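Local coordinates for foldase protein PrsA (Bacillus subtilis, PDB 4WO7) that assists the folding of secreted proteins outside the cell after their translocation and also has peptidyl-prolyl cis-trans isomerase activity, at residues 93-98 with 232-237. Numbering follows the deposited sequence.
Sequences LTQKAA and AAVQEA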
loop_
_atom_site.group_PDB
_atom_site.type_symbol
_atom_site.label_atom_id
_atom_site.label_comp_id
_atom_site.label_asym_id
_atom_site.label_seq_id
_atom_site.Cartn_x
_atom_site.Cartn_y
_atom_site.Cartn_z
ATOM N N LEU A 93 -15.293 12.683 -13.912
ATOM C CA LEU A 93 -15.074 12.436 -15.338
ATOM C C LEU A 93 -14.797 10.965 -15.635
ATOM O O LEU A 93 -15.404 10.383 -16.535
ATOM C CB LEU A 93 -13.915 13.277 -15.865
ATOM C CG LEU A 93 -14.204 14.768 -16.047
ATOM C CD1 LEU A 93 -12.907 15.507 -16.317
ATOM C CD2 LEU A 93 -15.193 15.001 -17.184
ATOM N N THR A 94 -13.882 10.365 -14.882
ATOM C CA THR A 94 -13.527 8.964 -15.096
ATOM C C THR A 94 -14.732 8.074 -14.791
ATOM O O THR A 94 -14.870 6.974 -15.333
ATOM C CB THR A 94 -12.324 8.536 -14.224
ATOM O OG1 THR A 94 -12.603 8.830 -12.849
ATOM C CG2 THR A 94 -11.057 9.279 -14.647
ATOM N N GLN A 95 -15.606 8.564 -13.918
ATOM C CA GLN A 95 -16.827 7.847 -13.576
ATOM C C GLN A 95 -17.799 7.876 -14.751
ATOM O O GLN A 95 -18.415 6.866 -15.099
ATOM C CB GLN A 95 -17.474 8.465 -12.337
ATOM C CG GLN A 95 -16.834 8.029 -11.041
ATOM C CD GLN A 95 -17.184 6.605 -10.678
ATOM O OE1 GLN A 95 -18.357 6.257 -10.525
ATOM N NE2 GLN A 95 -16.169 5.759 -10.582
ATOM N N LYS A 96 -17.929 9.048 -15.360
ATOM C CA LYS A 96 -18.840 9.230 -16.479
ATOM C C LYS A 96 -18.343 8.429 -17.673
ATOM O O LYS A 96 -19.136 7.837 -18.408
ATOM C CB LYS A 96 -18.996 10.713 -16.827
ATOM C CG LYS A 96 -19.950 11.453 -15.896
ATOM C CD LYS A 96 -20.280 12.844 -16.410
ATOM C CE LYS A 96 -21.530 13.391 -15.745
ATOM N NZ LYS A 96 -21.880 14.735 -16.273
ATOM N N ALA A 97 -17.026 8.419 -17.862
ATOM C CA ALA A 97 -16.407 7.642 -18.925
ATOM C C ALA A 97 -16.696 6.161 -18.730
ATOM O O ALA A 97 -17.017 5.460 -19.687
ATOM C CB ALA A 97 -14.901 7.879 -18.960
ATOM N N ALA A 98 -16.584 5.690 -17.491
ATOM C CA ALA A 98 -16.830 4.286 -17.174
ATOM C C ALA A 98 -18.288 3.865 -17.379
ATOM O O ALA A 98 -18.567 2.769 -17.859
ATOM C CB ALA A 98 -16.423 4.009 -15.741
ATOM N N ALA A 232 -9.443 -0.533 -11.528
ATOM C CA ALA A 232 -8.918 -1.207 -12.709
ATOM C C ALA A 232 -9.981 -1.215 -13.804
ATOM O O ALA A 232 -9.683 -1.037 -14.987
ATOM C CB ALA A 232 -8.498 -2.622 -12.379
ATOM N N ALA A 233 -11.226 -1.420 -13.390
ATOM C CA ALA A 233 -12.348 -1.494 -14.318
ATOM C C ALA A 233 -12.632 -0.113 -14.917
ATOM O O ALA A 233 -13.000 0.019 -16.087
ATOM C CB ALA A 233 -13.594 -2.036 -13.609
ATOM N N VAL A 234 -12.461 0.917 -14.097
ATOM C CA VAL A 234 -12.636 2.292 -14.547
ATOM C C VAL A 234 -11.575 2.651 -15.593
ATOM O O VAL A 234 -11.904 3.111 -16.685
ATOM C CB VAL A 234 -12.560 3.288 -13.365
ATOM C CG1 VAL A 234 -12.627 4.733 -13.867
ATOM C CG2 VAL A 234 -13.697 3.039 -12.383
ATOM N N GLN A 235 -10.306 2.429 -15.258
ATOM C CA GLN A 235 -9.205 2.757 -16.161
ATOM C C GLN A 235 -9.254 1.940 -17.437
ATOM O O GLN A 235 -8.878 2.419 -18.507
ATOM C CB GLN A 235 -7.855 2.538 -15.473
ATOM C CG GLN A 235 -7.444 3.660 -14.544
ATOM C CD GLN A 235 -7.343 4.985 -15.274
ATOM O OE1 GLN A 235 -6.767 5.057 -16.358
ATOM N NE2 GLN A 235 -7.929 6.032 -14.701
ATOM N N GLU A 236 -9.727 0.707 -17.319
ATOM C CA GLU A 236 -9.940 -0.133 -18.486
ATOM C C GLU A 236 -10.939 0.568 -19.404
ATOM O O GLU A 236 -10.774 0.581 -20.624
ATOM C CB GLU A 236 -10.429 -1.524 -18.068
ATOM C CG GLU A 236 -10.568 -2.519 -19.217
ATOM C CD GLU A 236 -11.105 -3.868 -18.769
ATOM O OE1 GLU A 236 -11.083 -4.148 -17.551
ATOM O OE2 GLU A 236 -11.533 -4.658 -19.639
ATOM N N ALA A 237 -11.973 1.157 -18.812
ATOM C CA ALA A 237 -12.966 1.896 -19.582
ATOM C C ALA A 237 -12.415 3.201 -20.149
ATOM O O ALA A 237 -12.638 3.520 -21.318
ATOM C CB ALA A 237 -14.184 2.189 -18.726
#
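CG1 of Val234 is anti to its backbone N (chi1 175°), which points this methyl at Thr94, while CG2, anti to the carbonyl carbon, faces Gln95. The motif is a crossed pair of helices. Segments 93-98 and 232-237, on helices 81-101 and 231-244, have axes 8.6 Å apart at closest approach and cross at 74°. They bury 231 Å² between them, mostly through methyl groups, with Thr94 O and Gln95 NE2 at the contact as well. Val234 is its centre. CG1 lies 3.5 Å from Thr94 O and 3.8 Å from Thr94 CB. Thr94 O is not left to the methyl alone, because it accepts the helical bond from Ala98 N. Thr94 OG1 sits between its own backbone N and carbonyl carbon (chi1 54°). It bonds back chiefly to Glu91 O, with Tyr90 O also in range, within its own helix. Gln95 starts away from the partner helix, but its end comes nearer. Its NE2 passes 4.1 Å from Val234 CG2 and donates to the O of Leu228, the last residue of helix 216-228, just before helix 231-244. Leu46 of helix 21-49 packs on Thr94 and Ala97, so three helices converge here. The chain between the two segments includes the four-stranded antiparallel sheet of the parvulin-type fold; the contact itself is made by helices alone. One turn after Val234, Ala237 meets Ala98 of the other helix, and with these two small side chains the CA atoms are 5.1 Å apart. There Ala237 CB rests 3.7 Å from Ala98 CA and 4.2 Å from Ala98 CB.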